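Long-range contacts in ABC transporter binding protein AcbH (Actinoplanes, PDB 3OO8), which binds beta-D-galactopyranose selectively as the extracellular solute receptor of an ABC transporter: residues P189-F194 / S368-R373; T193-N198 / D205-L210; P141-Y146 / D294-P299. The protein carries 2 engineered substitutions. All coordinates share one frame; numbering follows the deposited sequence.

In the fold
All three contacts are buried. Contacts 1 and 3 lie about 8 Å from the centre of the chain, contact 2 about 13 Å out. Contacts 1 and 2 share Thr193 and Phe194 on helix 191-201, which packs against the start of helix 371-374 in contact 1 and against helix 204-212 in contact 2. Contact 3 instead crosses two strands; its Trp142 stacks on Phe370 of contact 1, and its Asp297 bonds to Ser368. Their chemistry differs accordingly: contact 1 is apolar packing, contact 2 gathers a histidine, an aspartate and an asparagine between helices, and contact 3 joins backbones directly and through a water beside the galactose site.

Contact 1 (P189-F194 / S368-R373); sequences PALGTF and SQFMER. Engineered in segment 368-373: Glu372 (natural residue Asp).
Phe370 O accepts Arg373 N at 2.9 Å in the first turn of helix 371-374, whose N-cap residue is Phe370, while the Phe370 ring packs across the contact on Leu191 and Gly192. Phe370 CE1 lies 3.6 Å from Gly192 N, and Phe370 CZ meets Leu191 CB at 3.8 Å, both approaches being oblique to the ring plane. Phe370 has its CG anti to its own nitrogen (chi1 -171°), which carries the ring across to the helix although the CA-CB bond does not aim there.

The Met371 side chain crosses that of Leu191 at about a right angle, its SD 3.9 Å from CD2 of Leu191. Extended as far as SD, the chain then bends at chi3 (-65°), and the bend brings CE of Met371 obliquely to the Phe194 ring, 3.4 Å from Phe194 CD2, a tight methyl-ring contact. Leu191 CD1 also touches CG of Glu372, an engineered residue whose counterpart here is naturally aspartate.

Outside the pair, Trp142 stacks on Phe370, and Asp195 OD2 weakly accepts Met371 N. The apolar bed thus lies directly behind the stretch holding positions 372 and 373, both of which bind beta-D-galactose in this protein. It is second-shell packing behind the sugar site of a class 2 solute-binding-protein fold.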
loop_
_atom_site.group_PDB
_atom_site.type_symbol
_atom_site.label_atom_id
_atom_site.label_comp_id
_atom_site.label_asym_id
_atom_site.label_seq_id
_atom_site.Cartn_x
_atom_site.Cartn_y
_atom_site.Cartn_z
ATOM N N PRO A 189 -8.305 7.772 -4.430
ATOM C CA PRO A 189 -8.227 7.969 -2.971
ATOM C C PRO A 189 -9.306 7.253 -2.139
ATOM O O PRO A 189 -8.976 6.651 -1.103
ATOM C CB PRO A 189 -8.353 9.507 -2.809
ATOM C CG PRO A 189 -7.739 10.029 -4.092
ATOM C CD PRO A 189 -8.268 9.066 -5.148
ATOM N N ALA A 190 -10.562 7.258 -2.595
ATOM C CA ALA A 190 -11.658 6.660 -1.817
ATOM C C ALA A 190 -11.575 5.147 -1.719
ATOM O O ALA A 190 -12.228 4.552 -0.855
ATOM C CB ALA A 190 -13.042 7.091 -2.403
ATOM N N LEU A 191 -10.840 4.534 -2.636
ATOM C CA LEU A 191 -10.665 3.078 -2.548
ATOM C C LEU A 191 -10.037 2.719 -1.202
ATOM O O LEU A 191 -10.314 1.649 -0.658
ATOM C CB LEU A 191 -9.779 2.562 -3.673
ATOM C CG LEU A 191 -10.231 2.860 -5.117
ATOM C CD1 LEU A 191 -9.312 2.110 -6.084
ATOM C CD2 LEU A 191 -11.699 2.409 -5.249
ATOM N N GLY A 192 -9.191 3.602 -0.670
ATOM C CA GLY A 192 -8.541 3.345 0.630
ATOM C C GLY A 192 -9.540 3.261 1.770
ATOM O O GLY A 192 -9.309 2.575 2.757
ATOM N N THR A 193 -10.608 4.054 1.700
ATOM C CA THR A 193 -11.638 3.992 2.729
ATOM C C THR A 193 -12.405 2.656 2.631
ATOM O O THR A 193 -12.708 2.028 3.658
ATOM C CB THR A 193 -12.574 5.209 2.665
ATOM O OG1 THR A 193 -11.831 6.352 3.112
ATOM C CG2 THR A 193 -13.759 4.994 3.581
ATOM N N PHE A 194 -12.717 2.227 1.410
ATOM C CA PHE A 194 -13.352 0.922 1.246
ATOM C C PHE A 194 -12.474 -0.163 1.876
ATOM O O PHE A 194 -12.944 -0.972 2.701
ATOM C CB PHE A 194 -13.632 0.540 -0.216
ATOM C CG PHE A 194 -14.251 -0.825 -0.328
ATOM C CD1 PHE A 194 -15.641 -0.986 -0.280
ATOM C CD2 PHE A 194 -13.445 -1.966 -0.391
ATOM C CE1 PHE A 194 -16.204 -2.233 -0.323
ATOM C CE2 PHE A 194 -14.011 -3.241 -0.403
ATOM C CZ PHE A 194 -15.394 -3.365 -0.384
ATOM N N SER A 368 -2.249 -5.439 3.545
ATOM C CA SER A 368 -2.787 -5.478 2.203
ATOM C C SER A 368 -2.020 -4.438 1.368
ATOM O O SER A 368 -1.161 -3.728 1.906
ATOM C CB SER A 368 -4.305 -5.289 2.259
ATOM O OG SER A 368 -4.616 -4.101 3.001
ATOM N N GLN A 369 -2.315 -4.343 0.070
ATOM C CA GLN A 369 -1.419 -3.614 -0.834
ATOM C C GLN A 369 -2.119 -2.484 -1.576
ATOM O O GLN A 369 -1.556 -1.984 -2.556
ATOM C CB GLN A 369 -0.925 -4.585 -1.905
ATOM C CG GLN A 369 -0.186 -5.799 -1.337
ATOM C CD GLN A 369 0.998 -5.390 -0.449
ATOM O OE1 GLN A 369 1.817 -4.561 -0.834
ATOM N NE2 GLN A 369 1.111 -6.007 0.724
ATOM N N PHE A 370 -3.303 -2.103 -1.079
ATOM C CA PHE A 370 -4.220 -1.110 -1.709
ATOM C C PHE A 370 -5.017 -1.793 -2.810
ATOM O O PHE A 370 -4.516 -2.683 -3.483
ATOM C CB PHE A 370 -3.487 0.147 -2.205
ATOM C CG PHE A 370 -4.418 1.255 -2.647
ATOM C CD1 PHE A 370 -5.165 1.991 -1.723
ATOM C CD2 PHE A 370 -4.500 1.582 -3.994
ATOM C CE1 PHE A 370 -6.007 3.030 -2.155
ATOM C CE2 PHE A 370 -5.339 2.616 -4.415
ATOM C CZ PHE A 370 -6.084 3.328 -3.491
ATOM N N MET A 371 -6.272 -1.392 -2.971
ATOM C CA MET A 371 -7.148 -2.099 -3.916
ATOM C C MET A 371 -6.570 -2.233 -5.318
ATOM O O MET A 371 -6.711 -3.278 -5.955
ATOM C CB MET A 371 -8.527 -1.435 -3.964
ATOM C CG MET A 371 -9.508 -2.294 -4.781
ATOM S SD MET A 371 -11.120 -1.487 -5.021
ATOM C CE MET A 371 -11.729 -1.399 -3.329
ATOM N N GLU A 372 -5.890 -1.200 -5.796
ATOM C CA GLU A 372 -5.309 -1.246 -7.138
ATOM C C GLU A 372 -4.272 -2.350 -7.377
ATOM O O GLU A 372 -4.006 -2.712 -8.541
ATOM C CB GLU A 372 -4.703 0.101 -7.474
ATOM C CG GLU A 372 -5.744 1.160 -7.656
ATOM C CD GLU A 372 -6.027 1.459 -9.091
ATOM O OE1 GLU A 372 -6.026 0.521 -9.941
ATOM O OE2 GLU A 372 -6.229 2.670 -9.350
ATOM N N ARG A 373 -3.681 -2.863 -6.301
ATOM C CA ARG A 373 -2.693 -3.933 -6.404
ATOM C C ARG A 373 -3.240 -5.247 -5.896
ATOM O O ARG A 373 -2.729 -6.309 -6.274
ATOM C CB ARG A 373 -1.427 -3.557 -5.614
ATOM C CG ARG A 373 -0.685 -2.386 -6.211
ATOM C CD ARG A 373 0.567 -2.100 -5.389
ATOM N NE ARG A 373 1.432 -1.119 -6.048
ATOM C CZ ARG A 373 2.685 -0.865 -5.659
ATOM N NH1 ARG A 373 3.190 -1.529 -4.642
ATOM N NH2 ARG A 373 3.440 0.021 -6.306
#

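Contact 2 (T193-N198 / D205-L210)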
loop_
_atom_site.group_PDB
_atom_site.type_symbol
_atom_site.label_atom_id
_atom_site.label_comp_id
_atom_site.label_asym_id
_atom_site.label_seq_id
_atom_site.Cartn_x
_atom_site.Cartn_y
_atom_site.Cartn_z
ATOM N N THR A 193 -10.608 4.054 1.700
ATOM C CA THR A 193 -11.638 3.992 2.729
ATOM C C THR A 193 -12.405 2.656 2.631
ATOM O O THR A 193 -12.708 2.028 3.658
ATOM C CB THR A 193 -12.574 5.209 2.665
ATOM O OG1 THR A 193 -11.831 6.352 3.112
ATOM C CG2 THR A 193 -13.759 4.994 3.581
ATOM N N PHE A 194 -12.717 2.227 1.410
ATOM C CA PHE A 194 -13.352 0.922 1.246
ATOM C C PHE A 194 -12.474 -0.163 1.876
ATOM O O PHE A 194 -12.944 -0.972 2.701
ATOM C CB PHE A 194 -13.632 0.540 -0.216
ATOM C CG PHE A 194 -14.251 -0.825 -0.328
ATOM C CD1 PHE A 194 -15.641 -0.986 -0.280
ATOM C CD2 PHE A 194 -13.445 -1.966 -0.391
ATOM C CE1 PHE A 194 -16.204 -2.233 -0.323
ATOM C CE2 PHE A 194 -14.011 -3.241 -0.403
ATOM C CZ PHE A 194 -15.394 -3.365 -0.384
ATOM N N ASP A 195 -11.197 -0.145 1.509
ATOM C CA ASP A 195 -10.275 -1.153 2.013
ATOM C C ASP A 195 -10.218 -1.212 3.529
ATOM O O ASP A 195 -10.260 -2.289 4.122
ATOM C CB ASP A 195 -8.859 -0.890 1.521
ATOM C CG ASP A 195 -8.700 -1.063 0.027
ATOM O OD1 ASP A 195 -9.563 -1.628 -0.687
ATOM O OD2 ASP A 195 -7.589 -0.603 -0.414
ATOM N N ILE A 196 -10.071 -0.064 4.172
ATOM C CA ILE A 196 -9.874 -0.075 5.623
ATOM C C ILE A 196 -11.156 -0.482 6.369
ATOM O O ILE A 196 -11.079 -1.197 7.384
ATOM C CB ILE A 196 -9.255 1.256 6.146
ATOM C CG1 ILE A 196 -8.604 1.091 7.524
ATOM C CG2 ILE A 196 -10.261 2.439 6.155
ATOM C CD1 ILE A 196 -7.592 -0.062 7.660
ATOM N N LEU A 197 -12.316 -0.002 5.907
ATOM C CA LEU A 197 -13.600 -0.435 6.488
ATOM C C LEU A 197 -13.736 -1.955 6.358
ATOM O O LEU A 197 -14.126 -2.617 7.322
ATOM C CB LEU A 197 -14.770 0.253 5.812
ATOM C CG LEU A 197 -14.828 1.742 6.121
ATOM C CD1 LEU A 197 -15.983 2.297 5.334
ATOM C CD2 LEU A 197 -15.099 1.993 7.615
ATOM N N ASN A 198 -13.432 -2.488 5.176
ATOM C CA ASN A 198 -13.502 -3.942 4.973
ATOM C C ASN A 198 -12.547 -4.715 5.885
ATOM O O ASN A 198 -12.948 -5.722 6.515
ATOM C CB ASN A 198 -13.289 -4.274 3.482
ATOM C CG ASN A 198 -13.866 -5.623 3.083
ATOM O OD1 ASN A 198 -14.866 -6.081 3.645
ATOM N ND2 ASN A 198 -13.290 -6.223 2.028
ATOM N N ASP A 205 -8.543 -11.888 5.534
ATOM C CA ASP A 205 -8.837 -13.031 4.684
ATOM C C ASP A 205 -10.046 -12.798 3.785
ATOM O O ASP A 205 -10.019 -13.071 2.573
ATOM C CB ASP A 205 -9.046 -14.281 5.531
ATOM C CG ASP A 205 -7.749 -14.793 6.145
ATOM O OD1 ASP A 205 -6.651 -14.443 5.646
ATOM O OD2 ASP A 205 -7.843 -15.554 7.133
ATOM N N TYR A 206 -11.104 -12.237 4.366
ATOM C CA TYR A 206 -12.279 -11.845 3.575
ATOM C C TYR A 206 -11.981 -10.762 2.533
ATOM O O TYR A 206 -12.451 -10.842 1.402
ATOM C CB TYR A 206 -13.373 -11.299 4.519
ATOM C CG TYR A 206 -14.653 -10.883 3.826
ATOM C CD1 TYR A 206 -15.716 -11.769 3.691
ATOM C CD2 TYR A 206 -14.844 -9.574 3.368
ATOM C CE1 TYR A 206 -16.901 -11.378 3.060
ATOM C CE2 TYR A 206 -15.999 -9.193 2.709
ATOM C CZ TYR A 206 -17.051 -10.077 2.604
ATOM O OH TYR A 206 -18.213 -9.702 2.000
ATOM N N HIS A 207 -11.245 -9.710 2.921
ATOM C CA HIS A 207 -10.890 -8.695 1.953
ATOM C C HIS A 207 -10.159 -9.284 0.749
ATOM O O HIS A 207 -10.546 -8.987 -0.384
ATOM C CB HIS A 207 -10.076 -7.572 2.620
ATOM C CG HIS A 207 -9.679 -6.462 1.692
ATOM N ND1 HIS A 207 -10.581 -5.579 1.124
ATOM C CD2 HIS A 207 -8.449 -6.066 1.275
ATOM C CE1 HIS A 207 -9.922 -4.705 0.380
ATOM N NE2 HIS A 207 -8.629 -4.982 0.453
ATOM N N ILE A 208 -9.176 -10.164 0.981
ATOM C CA ILE A 208 -8.445 -10.763 -0.133
ATOM C C ILE A 208 -9.359 -11.676 -0.980
ATOM O O ILE A 208 -9.274 -11.655 -2.211
ATOM C CB ILE A 208 -7.129 -11.495 0.321
ATOM C CG1 ILE A 208 -6.214 -10.536 1.082
ATOM C CG2 ILE A 208 -6.372 -12.012 -0.886
ATOM C CD1 ILE A 208 -5.887 -9.233 0.291
ATOM N N LYS A 209 -10.251 -12.429 -0.334
ATOM C CA LYS A 209 -11.218 -13.263 -1.067
ATOM C C LYS A 209 -12.072 -12.401 -1.968
ATOM O O LYS A 209 -12.298 -12.747 -3.142
ATOM C CB LYS A 209 -12.099 -14.058 -0.112
ATOM C CG LYS A 209 -11.442 -15.300 0.500
ATOM C CD LYS A 209 -12.434 -15.938 1.462
ATOM C CE LYS A 209 -11.922 -17.256 1.990
ATOM N NZ LYS A 209 -12.905 -17.781 2.981
ATOM N N LEU A 210 -12.516 -11.255 -1.439
ATOM C CA LEU A 210 -13.322 -10.343 -2.231
ATOM C C LEU A 210 -12.510 -9.815 -3.420
ATOM O O LEU A 210 -12.996 -9.762 -4.550
ATOM C CB LEU A 210 -13.842 -9.169 -1.382
ATOM C CG LEU A 210 -14.766 -8.172 -2.098
ATOM C CD1 LEU A 210 -16.074 -8.818 -2.561
ATOM C CD2 LEU A 210 -15.060 -6.938 -1.241
#
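His207 and Asn198 face each other across two successive helices, the end of Asn198 lying at the edge of the imidazole by ND1, with the amide and ring planes 75° apart. The same amide also meets the edge of the Tyr206 ring, planes 78° apart; the tyrosine hydroxyl is taken by Asp219. Asp195 reaches the imidazole at another corner: its OD1 is 3.3 Å from His207 CE1, with carboxylate and ring crossing obliquely, while the backbone O of Asp195 sits over one imidazole face.

These helices, 191-201 and 204-212, follow each other with only a short turn between and form a helical hairpin, splayed well away from antiparallel at 135°, with the axes of the two segments 10.1 Å apart at closest. His207, with CG anti to its backbone nitrogen, extends its ring toward helix 191-201.

Beside this polar cluster the Phe194 ring offers its edge: Leu210 CD2 lies near the ring plane, 3.7 Å from Phe194 CZ, and His207 CE1 approaches more distantly near CE2. Asp195 OD1 is also in the plane of that ring. Val225 and Val222 of helix 220-232 pack against Phe194 and Leu210 respectively.

Contact 3 (P141-Y146 / D294-P299); sequences PWVVFY and DYMDAP
Strand 142-146 and the weakly bonded strand 295-297 cross at 90°, their segment axes 6.9 Å apart, and Trp142 N meets Asp297 O in a 3.3 Å hydrogen bond. The donor lies almost straight out from the carbonyl, but the N-H is bent (135°). A water completes the link: it donates to Trp142 O at 3.0 Å and accepts Asp297 N at 3.0 Å, so the N and O of both residues are used, one pair directly and one through solvent.

Met296 packs along the Pro141-Val143 side of the crossing. Its CG lies 3.6 Å from Trp142 O and its sulfur 3.4 Å from Pro141 CB. With CG anti to the backbone nitrogen the chain runs out extended, then turns at chi3, and CE ends 3.9 Å from Val143 CG1. Ile361 of helix 352-363 also touches both Pro141 and Met296.

The longer strand 134-147 is part of the mixed sheet of this class 2 solute-binding fold, lying between strands 257-261 and 279-282 in this region, whereas 295-297 pairs in parallel with 366-368. Where they cross they present Trp142, which binds beta-D-galactose in this protein.

Trp142 and Asp297 meet through their CB atoms, indole and carboxylate planes 83° apart. Trp142 CD1 comes to 4.1 Å from Pro299 CD, the proline crossing the indole at about a right angle; NE1 is buried and has no partner in the model. Asp297 OD1 takes the Ser368 hydroxyl and, weakly, Phe370 N, while its OD2 lies close to Asp195 OD2, which would probably favour protonation of one of the two carboxylates.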
loop_
_atom_site.group_PDB
_atom_site.type_symbol
_atom_site.label_atom_id
_atom_site.label_comp_id
_atom_site.label_asym_id
_atom_site.label_seq_id
_atom_site.Cartn_x
_atom_site.Cartn_y
_atom_site.Cartn_z
ATOM N N PRO A 141 2.492 3.641 4.887
ATOM C CA PRO A 141 1.167 3.382 5.462
ATOM C C PRO A 141 0.025 4.269 4.985
ATOM O O PRO A 141 0.239 5.405 4.557
ATOM C CB PRO A 141 1.410 3.653 6.947
ATOM C CG PRO A 141 2.384 4.857 6.895
ATOM C CD PRO A 141 3.312 4.541 5.730
ATOM N N TRP A 142 -1.179 3.703 5.062
ATOM C CA TRP A 142 -2.444 4.434 4.864
ATOM C C TRP A 142 -3.049 4.554 6.257
ATOM O O TRP A 142 -3.531 3.579 6.821
ATOM C CB TRP A 142 -3.379 3.652 3.936
ATOM C CG TRP A 142 -3.145 3.972 2.495
ATOM C CD1 TRP A 142 -2.035 3.667 1.727
ATOM C CD2 TRP A 142 -4.041 4.689 1.647
ATOM N NE1 TRP A 142 -2.212 4.145 0.437
ATOM C CE2 TRP A 142 -3.414 4.808 0.384
ATOM C CE3 TRP A 142 -5.316 5.242 1.838
ATOM C CZ2 TRP A 142 -4.046 5.423 -0.704
ATOM C CZ3 TRP A 142 -5.931 5.895 0.746
ATOM C CH2 TRP A 142 -5.285 5.982 -0.480
ATOM N N VAL A 143 -3.072 5.790 6.777
ATOM C CA VAL A 143 -3.389 6.041 8.184
ATOM C C VAL A 143 -4.052 7.425 8.266
ATOM O O VAL A 143 -4.176 8.099 7.260
ATOM C CB VAL A 143 -2.072 6.058 9.062
ATOM C CG1 VAL A 143 -1.551 4.627 9.273
ATOM C CG2 VAL A 143 -0.961 6.848 8.392
ATOM N N VAL A 144 -4.525 7.800 9.457
ATOM C CA VAL A 144 -5.273 9.070 9.645
ATOM C C VAL A 144 -4.311 10.128 10.189
ATOM O O VAL A 144 -3.776 10.015 11.304
ATOM C CB VAL A 144 -6.392 8.895 10.719
ATOM C CG1 VAL A 144 -7.187 10.195 10.798
ATOM C CG2 VAL A 144 -7.329 7.708 10.436
ATOM N N PHE A 145 -4.133 11.195 9.418
ATOM C CA PHE A 145 -3.203 12.279 9.784
ATOM C C PHE A 145 -3.944 13.387 10.491
ATOM O O PHE A 145 -5.132 13.533 10.291
ATOM C CB PHE A 145 -2.556 12.826 8.510
ATOM C CG PHE A 145 -1.592 11.857 7.912
ATOM C CD1 PHE A 145 -0.249 11.862 8.298
ATOM C CD2 PHE A 145 -2.026 10.972 6.935
ATOM C CE1 PHE A 145 0.659 10.935 7.794
ATOM C CE2 PHE A 145 -1.121 10.025 6.389
ATOM C CZ PHE A 145 0.220 10.020 6.819
ATOM N N TYR A 146 -3.222 14.065 11.378
ATOM C CA TYR A 146 -3.786 15.208 12.125
ATOM C C TYR A 146 -2.644 16.124 12.530
ATOM O O TYR A 146 -1.480 15.802 12.369
ATOM C CB TYR A 146 -4.509 14.711 13.369
ATOM C CG TYR A 146 -3.629 14.062 14.411
ATOM C CD1 TYR A 146 -3.198 14.770 15.522
ATOM C CD2 TYR A 146 -3.215 12.733 14.274
ATOM C CE1 TYR A 146 -2.397 14.170 16.485
ATOM C CE2 TYR A 146 -2.411 12.117 15.230
ATOM C CZ TYR A 146 -2.007 12.847 16.345
ATOM O OH TYR A 146 -1.222 12.276 17.322
ATOM N N ASP A 294 -5.481 -4.862 13.268
ATOM C CA ASP A 294 -4.433 -5.795 12.851
ATOM C C ASP A 294 -3.934 -5.656 11.428
ATOM O O ASP A 294 -2.897 -6.223 11.072
ATOM C CB ASP A 294 -4.933 -7.223 12.979
ATOM C CG ASP A 294 -4.992 -7.694 14.402
ATOM O OD1 ASP A 294 -4.242 -7.155 15.251
ATOM O OD2 ASP A 294 -5.754 -8.655 14.643
ATOM N N TYR A 295 -4.682 -4.925 10.611
ATOM C CA TYR A 295 -4.432 -4.901 9.170
ATOM C C TYR A 295 -4.347 -3.482 8.655
ATOM O O TYR A 295 -4.970 -2.565 9.213
ATOM C CB TYR A 295 -5.549 -5.665 8.446
ATOM C CG TYR A 295 -5.728 -7.054 8.975
ATOM C CD1 TYR A 295 -4.665 -7.952 8.946
ATOM C CD2 TYR A 295 -6.965 -7.477 9.488
ATOM C CE1 TYR A 295 -4.807 -9.232 9.454
ATOM C CE2 TYR A 295 -7.124 -8.745 9.988
ATOM C CZ TYR A 295 -6.056 -9.616 9.957
ATOM O OH TYR A 295 -6.205 -10.891 10.448
ATOM N N MET A 296 -3.590 -3.281 7.585
ATOM C CA MET A 296 -3.426 -1.941 7.002
ATOM C C MET A 296 -3.078 -2.121 5.528
ATOM O O MET A 296 -2.399 -3.092 5.185
ATOM C CB MET A 296 -2.202 -1.245 7.646
ATOM C CG MET A 296 -2.109 0.261 7.313
ATOM S SD MET A 296 -0.443 0.871 7.732
ATOM C CE MET A 296 -0.498 0.881 9.519
ATOM N N ASP A 297 -3.503 -1.203 4.671
ATOM C CA ASP A 297 -2.941 -1.107 3.320
ATOM C C ASP A 297 -1.540 -0.486 3.481
ATOM O O ASP A 297 -1.411 0.658 3.941
ATOM C CB ASP A 297 -3.762 -0.093 2.467
ATOM C CG ASP A 297 -4.944 -0.719 1.698
ATOM O OD1 ASP A 297 -4.986 -1.945 1.405
ATOM O OD2 ASP A 297 -5.857 0.060 1.356
ATOM N N ALA A 298 -0.503 -1.228 3.107
ATOM C CA ALA A 298 0.868 -0.689 3.131
ATOM C C ALA A 298 1.550 -1.185 1.861
ATOM O O ALA A 298 2.227 -2.221 1.857
ATOM C CB ALA A 298 1.608 -1.127 4.407
ATOM N N PRO A 299 1.347 -0.484 0.734
ATOM C CA PRO A 299 1.847 -0.969 -0.563
ATOM C C PRO A 299 3.361 -1.243 -0.561
ATOM O O PRO A 299 4.155 -0.338 -0.286
ATOM C CB PRO A 299 1.495 0.178 -1.528
ATOM C CG PRO A 299 0.283 0.822 -0.882
ATOM C CD PRO A 299 0.571 0.770 0.601
HETATM O O HOH W 1 -4.958 1.170 5.675
#